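Local coordinates for protein profilin-2 (Mus musculus, PDB 2V8F) that binds actin and the proline-rich FH1 domain of the formin mDia1, and so probably supplies actin monomers to growing filaments, at residues I51-R56 with D76-V80; C84-I88 with N100-R105. One frame throughout, in Å; residues are numbered along the deposited sequence. Where two conformers were deposited one is given.

Interaction 1: residues I51-R56 with D76-V80. With NA (sodium ion), chain E.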
ATOM      1  N   ILE A  51      24.654   1.150   6.762  1.00 12.53           N
ATOM      2  CA  ILE A  51      24.244   1.737   5.489  1.00 13.69           C
ATOM      3  C   ILE A  51      24.807   3.150   5.329  1.00 12.80           C
ATOM      4  O   ILE A  51      25.250   3.479   4.223  1.00 13.05           O
ATOM      5  CB  ILE A  51      22.692   1.731   5.392  1.00 14.22           C
ATOM      6  CG1 ILE A  51      22.120   0.300   5.327  1.00 17.49           C
ATOM      7  CG2 ILE A  51      22.199   2.609   4.258  1.00 15.73           C
ATOM      8  CD1 ILE A  51      22.122  -0.293   3.940  1.00 19.31           C
ATOM      9  N   VAL A  52      24.781   3.979   6.340  1.00 11.68           N
ATOM     10  CA  VAL A  52      25.123   5.393   6.180  1.00 11.40           C
ATOM     11  C   VAL A  52      26.512   5.797   6.645  1.00 13.29           C
ATOM     12  O   VAL A  52      26.867   6.976   6.558  1.00 14.72           O
ATOM     13  CB  VAL A  52      24.061   6.272   6.864  1.00 11.19           C
ATOM     14  CG1 VAL A  52      22.651   5.957   6.374  1.00 11.48           C
ATOM     15  CG2 VAL A  52      24.120   6.177   8.387  1.00 12.04           C
ATOM     16  N   GLY A  53      27.292   4.881   7.217  1.00 15.80           N
ATOM     17  CA  GLY A  53      28.518   5.265   7.902  1.00 16.95           C
ATOM     18  C   GLY A  53      29.669   5.628   7.003  1.00 17.92           C
ATOM     19  O   GLY A  53      29.623   5.538   5.788  1.00 18.03           O
ATOM     20  N   LYS A  54      30.728   6.031   7.683  1.00 19.94           N
ATOM     21  CA  LYS A  54      31.902   6.541   6.976  1.00 21.45           C
ATOM     22  C   LYS A  54      32.626   5.467   6.196  1.00 19.89           C
ATOM     23  O   LYS A  54      33.260   5.743   5.181  1.00 22.24           O
ATOM     24  CB  LYS A  54      32.870   7.121   8.020  0.60 23.76           C
ATOM     25  CG  LYS A  54      34.089   7.847   7.479  0.60 25.45           C
ATOM     26  CD  LYS A  54      34.975   8.402   8.590  0.60 28.72           C
ATOM     27  CE  LYS A  54      36.379   8.638   8.067  0.60 32.22           C
ATOM     28  NZ  LYS A  54      37.325   9.281   9.023  0.60 35.19           N
ATOM     29  N   ASP A  55      32.549   4.255   6.696  1.00 19.07           N
ATOM     30  CA  ASP A  55      33.217   3.176   5.974  1.00 19.32           C
ATOM     31  C   ASP A  55      32.373   2.716   4.809  1.00 17.59           C
ATOM     32  O   ASP A  55      31.294   2.131   4.952  1.00 18.27           O
ATOM     33  CB  ASP A  55      33.473   2.082   7.014  1.00 21.11           C
ATOM     34  CG  ASP A  55      34.042   0.820   6.442  1.00 24.99           C
ATOM     35  OD1 ASP A  55      34.354   0.755   5.230  1.00 22.45           O
ATOM     36  OD2 ASP A  55      34.165  -0.126   7.237  1.00 30.89           O
ATOM     37  N   ARG A  56      32.841   2.980   3.584  1.00 17.62           N
ATOM     38  CA  ARG A  56      32.126   2.668   2.362  1.00 18.74           C
ATOM     39  C   ARG A  56      32.768   1.441   1.704  1.00 17.71           C
ATOM     40  O   ARG A  56      32.517   1.217   0.528  1.00 19.28           O
ATOM     41  CB  ARG A  56      32.078   3.844   1.391  1.00 20.39           C
ATOM     42  CG  ARG A  56      31.630   5.203   1.899  1.00 20.36           C
ATOM     43  CD  ARG A  56      30.342   5.201   2.675  1.00 19.11           C
ATOM     44  NE  ARG A  56      29.198   4.741   1.889  1.00 17.63           N
ATOM     45  CZ  ARG A  56      28.054   4.424   2.495  1.00 16.46           C
ATOM     46  NH1 ARG A  56      27.889   4.518   3.810  1.00 15.81           N
ATOM     47  NH2 ARG A  56      27.044   4.009   1.752  1.00 16.78           N
ATOM     48  N   ASP A  76      27.317   1.321  -4.486  1.00 17.44           N
ATOM     49  CA  ASP A  76      27.225   2.337  -3.449  1.00 15.79           C
ATOM     50  C   ASP A  76      27.413   3.733  -4.043  1.00 15.30           C
ATOM     51  O   ASP A  76      28.565   4.038  -4.389  1.00 18.50           O
ATOM     52  CB  ASP A  76      28.258   2.146  -2.341  1.00 16.68           C
ATOM     53  CG  ASP A  76      28.187   3.272  -1.317  1.00 17.37           C
ATOM     54  OD1 ASP A  76      27.082   3.793  -1.156  1.00 16.96           O
ATOM     55  OD2 ASP A  76      29.278   3.611  -0.783  1.00 16.69           O
ATOM     56  N   SER A  77      26.375   4.500  -4.147  1.00 15.75           N
ATOM     57  CA  SER A  77      26.401   5.905  -4.559  1.00 17.24           C
ATOM     58  C   SER A  77      25.749   6.772  -3.491  1.00 15.47           C
ATOM     59  O   SER A  77      25.187   7.833  -3.804  1.00 15.70           O
ATOM     60  CB  SER A  77      25.743   6.105  -5.922  1.00 18.00           C
ATOM     61  OG  SER A  77      26.422   5.395  -6.943  1.00 24.43           O
ATOM     62  N   LEU A  78      25.761   6.306  -2.238  1.00 14.71           N
ATOM     63  CA  LEU A  78      24.930   6.949  -1.218  1.00 13.79           C
ATOM     64  C   LEU A  78      25.321   8.405  -0.929  1.00 13.34           C
ATOM     65  O   LEU A  78      24.483   9.218  -0.581  1.00 14.94           O
ATOM     66  CB  LEU A  78      24.878   6.185   0.075  1.00 12.72           C
ATOM     67  CG  LEU A  78      23.573   6.384   0.858  1.00 13.58           C
ATOM     68  CD1 LEU A  78      22.406   5.708   0.187  1.00 13.42           C
ATOM     69  CD2 LEU A  78      23.773   5.890   2.302  1.00 14.50           C
ATOM     70  N   TYR A  79      26.618   8.657  -1.139  1.00 15.32           N
ATOM     71  CA  TYR A  79      27.187   9.985  -0.940  1.00 17.29           C
ATOM     72  C   TYR A  79      27.713  10.580  -2.252  1.00 19.30           C
ATOM     73  O   TYR A  79      28.612  11.391  -2.182  1.00 24.53           O
ATOM     74  CB  TYR A  79      28.300   9.980   0.137  1.00 17.67           C
ATOM     75  CG  TYR A  79      27.680   9.660   1.495  1.00 17.92           C
ATOM     76  CD1 TYR A  79      27.007  10.653   2.186  1.00 18.57           C
ATOM     77  CD2 TYR A  79      27.724   8.401   2.065  1.00 17.87           C
ATOM     78  CE1 TYR A  79      26.418  10.461   3.408  1.00 17.12           C
ATOM     79  CE2 TYR A  79      27.119   8.163   3.305  1.00 15.80           C
ATOM     80  CZ  TYR A  79      26.468   9.182   3.955  1.00 15.76           C
ATOM     81  OH  TYR A  79      25.853   9.023   5.188  1.00 15.31           O
ATOM     82  N   VAL A  80      27.149  10.182  -3.384  1.00 18.78           N
ATOM     83  CA  VAL A  80      27.408  10.707  -4.717  1.00 21.01           C
ATOM     84  C   VAL A  80      26.343  11.774  -4.986  1.00 22.92           C
ATOM     85  O   VAL A  80      25.141  11.540  -4.976  1.00 21.93           O
ATOM     86  CB  VAL A  80      27.397   9.650  -5.824  1.00 22.82           C
ATOM     87  CG1 VAL A  80      27.516  10.269  -7.208  1.00 23.97           C
ATOM     88  CG2 VAL A  80      28.543   8.646  -5.589  1.00 22.94           C
TER
HETATM   89 NA    NA E1141      29.798   1.220  -5.856  1.00 31.27          NA
HETATM   90  O   HOH W   1      31.699   2.710  -1.632  1.00 23.19           O
HETATM   91  O   HOH W   2      29.338   3.528  -7.664  1.00 50.75           O
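The turn after helix 45-52 is tied to the end of strand 69-77 by an Arg-Asp salt bridge. Arg56 meets Asp76 with two prongs, NE to OD2 and NH2 to OD1, each 2.9 Å. The guanidinium also reaches back over its own loop: Arg56 NH1 donates to Ile51 O at 2.9 Å and to Gly53 O at 2.8 Å, and Arg56 NH2 adds a 3.1 Å bond to Ile51 O, so a carbonyl of the last helical turn and one of the loop are both met. Asp76 is held in turn, because its OD1 accepts from Leu78 N at 3.0 Å in an Asx turn that leads into the type I turn Ser77-Val80. From that turn Tyr79 sends its hydroxyl to the helix end, OH to Val52 O at 2.7 Å, while its CE2 lies over one face of the guanidinium, 3.8 Å from Arg56 NH1. Leu78 supplies the apolar part, with CD2 4.1 Å from Ile51 CG2 and 4.2 Å from Val52 CG1. A water links Arg56 O to Asp76 OD2; a sodium ion sits 2.8 Å from Asp76 N. Between carboxylate and carbonyls, the arginine's charge is well compensated and its position closely defined.

Interaction 2: residues C84-I88 with N100-R105. With SO4 (sulfate ion), chain D.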
ATOM      1  N   CYS A  84      22.748   9.658  -4.571  1.00 14.74           N
ATOM      2  CA  CYS A  84      22.370   9.374  -3.203  1.00 14.63           C
ATOM      3  C   CYS A  84      21.595   8.047  -3.068  1.00 14.31           C
ATOM      4  O   CYS A  84      20.673   7.953  -2.268  1.00 14.15           O
ATOM      5  CB  CYS A  84      21.504  10.498  -2.616  1.00 17.40           C
ATOM      6  SG  CYS A  84      22.474  12.060  -2.525  1.00 21.10           S
ATOM      7  N   THR A  85      21.980   7.036  -3.836  1.00 13.53           N
ATOM      8  CA  THR A  85      21.375   5.737  -3.778  1.00 13.56           C
ATOM      9  C   THR A  85      22.424   4.685  -3.485  1.00 13.29           C
ATOM     10  O   THR A  85      23.616   4.833  -3.739  1.00 14.83           O
ATOM     11  CB  THR A  85      20.584   5.370  -5.072  1.00 14.54           C
ATOM     12  OG1 THR A  85      21.513   5.213  -6.130  1.00 16.58           O
ATOM     13  CG2 THR A  85      19.502   6.407  -5.372  1.00 17.80           C
ATOM     14  N   MET A  86      21.927   3.521  -3.017  1.00 14.35           N
ATOM     15  CA  MET A  86      22.684   2.293  -3.014  1.00 15.57           C
ATOM     16  C   MET A  86      21.775   1.165  -3.504  1.00 15.73           C
ATOM     17  O   MET A  86      20.585   1.174  -3.217  1.00 18.19           O
ATOM     18  CB  MET A  86      23.114   1.816  -1.635  1.00 23.27           C
ATOM     19  CG  MET A  86      24.193   2.483  -0.852  1.00 24.21           C
ATOM     20  SD  MET A  86      24.065   1.792   0.817  1.00 21.64           S
ATOM     21  CE  MET A  86      25.176   0.449   0.775  1.00 24.11           C
ATOM     22  N   ASP A  87      22.383   0.235  -4.187  1.00 16.24           N
ATOM     23  CA  ASP A  87      21.734  -0.968  -4.656  1.00 17.25           C
ATOM     24  C   ASP A  87      22.257  -2.161  -3.884  1.00 17.52           C
ATOM     25  O   ASP A  87      23.461  -2.358  -3.712  1.00 17.32           O
ATOM     26  CB  ASP A  87      21.958  -1.077  -6.158  1.00 18.61           C
ATOM     27  CG  ASP A  87      21.485   0.207  -6.847  1.00 19.94           C
ATOM     28  OD1 ASP A  87      20.264   0.468  -6.799  1.00 21.37           O
ATOM     29  OD2 ASP A  87      22.354   0.898  -7.462  1.00 20.56           O
ATOM     30  N   ILE A  88      21.280  -2.956  -3.418  1.00 15.98           N
ATOM     31  CA  ILE A  88      21.548  -4.096  -2.564  1.00 15.40           C
ATOM     32  C   ILE A  88      20.825  -5.331  -3.095  1.00 13.83           C
ATOM     33  O   ILE A  88      19.856  -5.195  -3.854  1.00 16.30           O
ATOM     34  CB  ILE A  88      21.086  -3.726  -1.133  1.00 15.88           C
ATOM     35  CG1 ILE A  88      22.022  -2.678  -0.515  1.00 17.24           C
ATOM     36  CG2 ILE A  88      20.918  -4.891  -0.188  1.00 17.49           C
ATOM     37  CD1 ILE A  88      21.508  -1.955   0.706  1.00 15.49           C
ATOM     38  N   ASN A 100      16.009  -7.809  -5.100  1.00 15.30           N
ATOM     39  CA  ASN A 100      16.777  -6.573  -5.203  1.00 14.61           C
ATOM     40  C   ASN A 100      16.166  -5.527  -4.277  1.00 15.15           C
ATOM     41  O   ASN A 100      14.952  -5.402  -4.086  1.00 15.97           O
ATOM     42  CB  ASN A 100      16.799  -6.112  -6.652  1.00 15.98           C
ATOM     43  CG  ASN A 100      17.449  -7.122  -7.541  1.00 16.26           C
ATOM     44  OD1 ASN A 100      18.591  -7.559  -7.248  1.00 19.16           O
ATOM     45  ND2 ASN A 100      16.762  -7.504  -8.624  1.00 18.66           N
ATOM     46  N   VAL A 101      17.071  -4.731  -3.694  1.00 15.40           N
ATOM     47  CA  VAL A 101      16.745  -3.649  -2.794  1.00 13.90           C
ATOM     48  C   VAL A 101      17.404  -2.364  -3.281  1.00 13.26           C
ATOM     49  O   VAL A 101      18.574  -2.400  -3.648  1.00 14.35           O
ATOM     50  CB  VAL A 101      17.227  -4.023  -1.381  1.00 13.34           C
ATOM     51  CG1 VAL A 101      17.189  -2.798  -0.437  1.00 12.77           C
ATOM     52  CG2 VAL A 101      16.435  -5.154  -0.796  1.00 14.82           C
ATOM     53  N   ALA A 102      16.695  -1.242  -3.259  1.00 12.33           N
ATOM     54  CA  ALA A 102      17.301   0.039  -3.504  1.00 12.05           C
ATOM     55  C   ALA A 102      17.093   0.926  -2.262  1.00 12.27           C
ATOM     56  O   ALA A 102      16.031   0.854  -1.612  1.00 12.16           O
ATOM     57  CB  ALA A 102      16.757   0.723  -4.730  1.00 13.39           C
ATOM     58  N   VAL A 103      18.059   1.753  -1.940  1.00 11.67           N
ATOM     59  CA  VAL A 103      18.021   2.730  -0.896  1.00 11.48           C
ATOM     60  C   VAL A 103      18.321   4.114  -1.449  1.00 11.21           C
ATOM     61  O   VAL A 103      19.271   4.265  -2.191  1.00 13.76           O
ATOM     62  CB  VAL A 103      19.076   2.379   0.185  1.00 12.73           C
ATOM     63  CG1 VAL A 103      18.873   3.306   1.403  1.00 14.97           C
ATOM     64  CG2 VAL A 103      19.105   0.914   0.589  1.00 15.57           C
ATOM     65  N   GLY A 104      17.503   5.089  -1.081  1.00 10.51           N
ATOM     66  CA  GLY A 104      17.686   6.468  -1.420  1.00 11.54           C
ATOM     67  C   GLY A 104      17.929   7.266  -0.142  1.00 10.13           C
ATOM     68  O   GLY A 104      17.163   7.085   0.819  1.00 11.77           O
ATOM     69  N   ARG A 105      18.905   8.160  -0.096  1.00  9.89           N
ATOM     70  CA  ARG A 105      19.218   8.931   1.085  1.00  9.60           C
ATOM     71  C   ARG A 105      18.793  10.382   0.905  1.00 10.81           C
ATOM     72  O   ARG A 105      19.356  11.088   0.043  1.00 12.55           O
ATOM     73  CB  ARG A 105      20.692   8.842   1.427  1.00 11.30           C
ATOM     74  CG  ARG A 105      21.105   9.558   2.672  1.00 10.72           C
ATOM     75  CD  ARG A 105      22.612   9.434   2.973  1.00 12.85           C
ATOM     76  NE  ARG A 105      23.326  10.159   1.892  1.00 13.79           N
ATOM     77  CZ  ARG A 105      23.550  11.450   1.898  1.00 14.92           C
ATOM     78  NH1 ARG A 105      23.160  12.243   2.890  1.00 15.85           N
ATOM     79  NH2 ARG A 105      24.190  11.999   0.859  1.00 18.19           N
TER
HETATM   80  S   SO4 D1140      22.902  16.019   3.019  1.00 49.70           S
HETATM   81  O1  SO4 D1140      21.888  15.942   1.971  1.00 49.74           O
HETATM   82  O2  SO4 D1140      23.344  17.403   3.166  1.00 50.58           O
HETATM   83  O3  SO4 D1140      22.333  15.553   4.280  1.00 49.57           O
HETATM   84  O4  SO4 D1140      24.041  15.180   2.658  1.00 49.69           O
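This is a regular antiparallel strand pairing in the middle of the profilin sheet, between strands 85-90 and 100-105, the two arms of a long-looped beta hairpin. The axes of strand segments 85-88 and 100-105 approach to 4.7 Å, with 164° between their N-to-C directions. Met86 and Val103 form one hydrogen-bonded pair, with Met86 N to Val103 O and Val103 N to Met86 O both 2.9 Å; Ile88 and Val101 form the next, with Ile88 N to Val101 O and Val101 N to Ile88 O both 2.8 Å. Arg105 N to Cys84 O, 2.8 Å, extends the ladder beyond Thr85-Gly104, a non-hydrogen-bonded pair like Asp87-Ala102. Next to the Thr85-Gly104 pair, Thr85 CA comes within 3.0 Å of Val103 O, a CA-H...O contact. Met86, Ile88, Val101 and Val103 share one apolar face, where Ile88 CD1 meets Val103 CG2 at 3.7 Å and Ile88 CB lies 3.9 Å from Val101 CB. Thr85, Asp87 and Ala102 project from the other, beneath helix 121-137; there Asp87 bonds to Asn125 and forms a salt bridge with Arg75. At the strand end Arg105 NE bonds to Leu78 O, and Arg105 NH1 donates to O4 of a sulfate at 3.1 Å. Strands in this order, with a C-terminal helix packed on one face of the antiparallel sheet, are characteristic of the profilin fold.

How the interactions relate
Interaction 1 closes before interaction 2 opens along the chain, and their centres lie about 10 Å apart. Strand 69-77, which ends in interaction 1, is the sheet neighbour of strand 85-90, the first arm of interaction 2; Ser77 N to Thr85 O, 2.8 Å, is a probable hydrogen bond between them. Other direct links include Leu78 O to Arg105 NE, probably also a hydrogen bond at 2.9 Å, and packing of Asp76 OD1 on Met86 CG at 3.2 Å and of Tyr79 CE1 on Arg105 CZ at 3.4 Å. The central hairpin is thus joined through strand 69-77 and its turn to helix 45-52, connecting the sheet with the helical segment on the face away from helix 121-137.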